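Local coordinates for encapsidation protein (Lactococcus phage asccphi28, PDB 7JQ7), which packages viral DNA into the phage prohead as a motor protein, probably as a ring-forming ATPase, at the interface of chains A and B. Sequence-based numbering; all coordinates share one arbitrary frame. Chains: chain A/B, Encapsidation protein.

The interface of chains A and B. Residues chain A 3-4, 28, 230; chain B 173, 176-178.
Between two neighbouring subunits of the deposited five-copy assembly, probably the packaging-motor ring, the first modelled residues of chain A lie against the C-terminal end of helix 164-175 of chain B and the loop that follows it. B:Lys178 threads along this N-terminal segment and is the side chain to follow. Its CG stands anti to the carbonyl carbon (chi1 -58°), and the chain bends at chi2 and again at chi4. CB sits 3.4 Å from NZ of A:Lys4, so the base of one lysine packs beside the side-chain amine of the other; CG stays alongside the same group. CD passes the backbone of A:Thr3, and CE lies 3.7 Å from the methyl CG2 of that threonine, the two side chains running side by side. NZ then meets the A:Glu230 carboxylate tip to tip in a salt bridge through OE2, though the pair is modelled too close for its length to mean anything.

On the other flank of A:Thr3, B:Glu173 runs parallel to it, extended beyond CG. Its OE2 takes a hydrogen bond from the A:Thr3 hydroxyl OG1 at 3.1 Å, on the anti lone pair. Guanidinium NH1 of A:Arg28 stands 4.4 Å from that OE2, not in contact, but near enough that it may help stabilise the carboxylate's charge.

A:Lys4 crosses B:Arg177 at about a right angle, its CD 3.5 Å from the arginine CB. The bend at its own chi4 (-53°) brings NZ to the main chain of B:Arg177: it donates to carbonyl O at 2.8 Å, from 61° above the carbonyl plane.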
ATOM      1  N   THR A   3     -37.138   0.501  -3.322  1.00119.83           N
ATOM      2  CA  THR A   3     -37.743   0.878  -4.596  1.00119.37           C
ATOM      3  C   THR A   3     -36.906   0.312  -5.745  1.00118.05           C
ATOM      4  O   THR A   3     -35.755  -0.090  -5.555  1.00117.86           O
ATOM      5  CB  THR A   3     -37.874   2.406  -4.724  1.00120.64           C
ATOM      6  OG1 THR A   3     -38.458   2.935  -3.525  1.00121.09           O
ATOM      7  CG2 THR A   3     -38.761   2.781  -5.910  1.00121.45           C
ATOM      8  N   LYS A   4     -37.501   0.291  -6.935  1.00116.92           N
ATOM      9  CA  LYS A   4     -36.902  -0.354  -8.095  1.00114.15           C
ATOM     10  C   LYS A   4     -35.810   0.530  -8.707  1.00116.57           C
ATOM     11  O   LYS A   4     -35.381   1.535  -8.133  1.00116.83           O
ATOM     12  CB  LYS A   4     -37.989  -0.689  -9.114  1.00121.89           C
ATOM     13  CG  LYS A   4     -38.859  -1.876  -8.735  1.00125.32           C
ATOM     14  CD  LYS A   4     -38.014  -3.138  -8.629  1.00128.84           C
ATOM     15  CE  LYS A   4     -38.868  -4.392  -8.609  1.00136.61           C
ATOM     16  NZ  LYS A   4     -39.920  -4.341  -7.561  1.00143.58           N
ATOM     17  N   ARG A  28     -30.702   9.058  -9.502  1.00 86.11           N
ATOM     18  CA  ARG A  28     -30.255   7.978  -8.629  1.00 94.46           C
ATOM     19  C   ARG A  28     -28.751   7.773  -8.745  1.00101.13           C
ATOM     20  O   ARG A  28     -28.064   7.553  -7.739  1.00101.29           O
ATOM     21  CB  ARG A  28     -30.988   6.675  -8.973  1.00 95.09           C
ATOM     22  CG  ARG A  28     -32.487   6.801  -9.274  1.00 95.61           C
ATOM     23  CD  ARG A  28     -33.361   6.177  -8.184  1.00 96.94           C
ATOM     24  NE  ARG A  28     -33.891   7.183  -7.263  1.00 95.39           N
ATOM     25  CZ  ARG A  28     -34.647   6.914  -6.202  1.00 90.93           C
ATOM     26  NH1 ARG A  28     -34.974   5.662  -5.916  1.00 90.44           N
ATOM     27  NH2 ARG A  28     -35.076   7.901  -5.429  1.00 87.87           N
ATOM     28  N   GLU A 230     -42.315   7.761  -6.490  1.00 67.32           N
ATOM     29  CA  GLU A 230     -43.001   6.492  -6.286  1.00 67.09           C
ATOM     30  C   GLU A 230     -43.649   6.507  -4.907  1.00 61.67           C
ATOM     31  O   GLU A 230     -42.947   6.592  -3.893  1.00 59.39           O
ATOM     32  CB  GLU A 230     -42.004   5.346  -6.409  1.00 74.88           C
ATOM     33  CG  GLU A 230     -42.574   4.049  -6.904  1.00 83.12           C
ATOM     34  CD  GLU A 230     -41.506   3.186  -7.547  1.00 91.48           C
ATOM     35  OE1 GLU A 230     -40.670   3.724  -8.308  1.00 93.04           O
ATOM     36  OE2 GLU A 230     -41.490   1.971  -7.286  1.00 93.38           O
TER
ATOM     37  N   GLU B 173     -32.831  -1.137   0.440  1.00 32.34           N
ATOM     38  CA  GLU B 173     -33.614  -0.820  -0.749  1.00 33.20           C
ATOM     39  C   GLU B 173     -33.087  -1.560  -1.969  1.00 37.10           C
ATOM     40  O   GLU B 173     -33.865  -2.053  -2.794  1.00 38.62           O
ATOM     41  CB  GLU B 173     -33.583   0.690  -0.964  1.00 34.61           C
ATOM     42  CG  GLU B 173     -34.773   1.264  -1.678  1.00 38.14           C
ATOM     43  CD  GLU B 173     -34.665   2.773  -1.833  1.00 45.63           C
ATOM     44  OE1 GLU B 173     -33.570   3.328  -1.570  1.00 45.92           O
ATOM     45  OE2 GLU B 173     -35.673   3.404  -2.221  1.00 48.49           O
ATOM     46  N   LYS B 176     -33.903  -5.324  -1.351  1.00 43.43           N
ATOM     47  CA  LYS B 176     -35.349  -5.495  -1.273  1.00 55.67           C
ATOM     48  C   LYS B 176     -35.967  -4.440  -2.182  1.00 73.76           C
ATOM     49  O   LYS B 176     -35.933  -3.244  -1.868  1.00 85.41           O
ATOM     50  CB  LYS B 176     -35.832  -5.350   0.166  1.00 48.69           C
ATOM     51  CG  LYS B 176     -37.342  -5.298   0.350  1.00 44.76           C
ATOM     52  CD  LYS B 176     -37.684  -4.761   1.736  1.00 42.41           C
ATOM     53  CE  LYS B 176     -39.177  -4.803   2.022  1.00 43.53           C
ATOM     54  NZ  LYS B 176     -39.993  -3.981   1.094  1.00 47.55           N
ATOM     55  N   ARG B 177     -36.518  -4.868  -3.305  1.00 73.04           N
ATOM     56  CA  ARG B 177     -37.093  -3.947  -4.279  1.00 72.31           C
ATOM     57  C   ARG B 177     -38.600  -4.204  -4.283  1.00 72.97           C
ATOM     58  O   ARG B 177     -39.100  -5.059  -5.019  1.00 77.30           O
ATOM     59  CB  ARG B 177     -36.485  -4.125  -5.682  1.00 71.07           C
ATOM     60  CG  ARG B 177     -35.153  -4.852  -5.745  1.00 71.97           C
ATOM     61  CD  ARG B 177     -34.118  -4.069  -6.547  1.00 76.04           C
ATOM     62  NE  ARG B 177     -34.423  -3.974  -7.973  1.00 80.52           N
ATOM     63  CZ  ARG B 177     -34.056  -4.876  -8.881  1.00 89.07           C
ATOM     64  NH1 ARG B 177     -33.380  -5.961  -8.516  1.00 92.05           N
ATOM     65  NH2 ARG B 177     -34.372  -4.698 -10.157  1.00 91.83           N
ATOM     66  N   LYS B 178     -39.324  -3.472  -3.440  1.00 68.52           N
ATOM     67  CA  LYS B 178     -40.779  -3.559  -3.357  1.00 71.59           C
ATOM     68  C   LYS B 178     -41.259  -4.923  -2.886  1.00 70.90           C
ATOM     69  O   LYS B 178     -42.467  -5.190  -2.885  1.00 70.95           O
ATOM     70  CB  LYS B 178     -41.421  -3.225  -4.707  1.00 74.50           C
ATOM     71  CG  LYS B 178     -41.059  -1.841  -5.211  1.00 74.94           C
ATOM     72  CD  LYS B 178     -41.559  -0.789  -4.232  1.00 76.25           C
ATOM     73  CE  LYS B 178     -41.587   0.593  -4.850  1.00 79.47           C
ATOM     74  NZ  LYS B 178     -42.070   0.538  -6.254  1.00 87.06           N
TER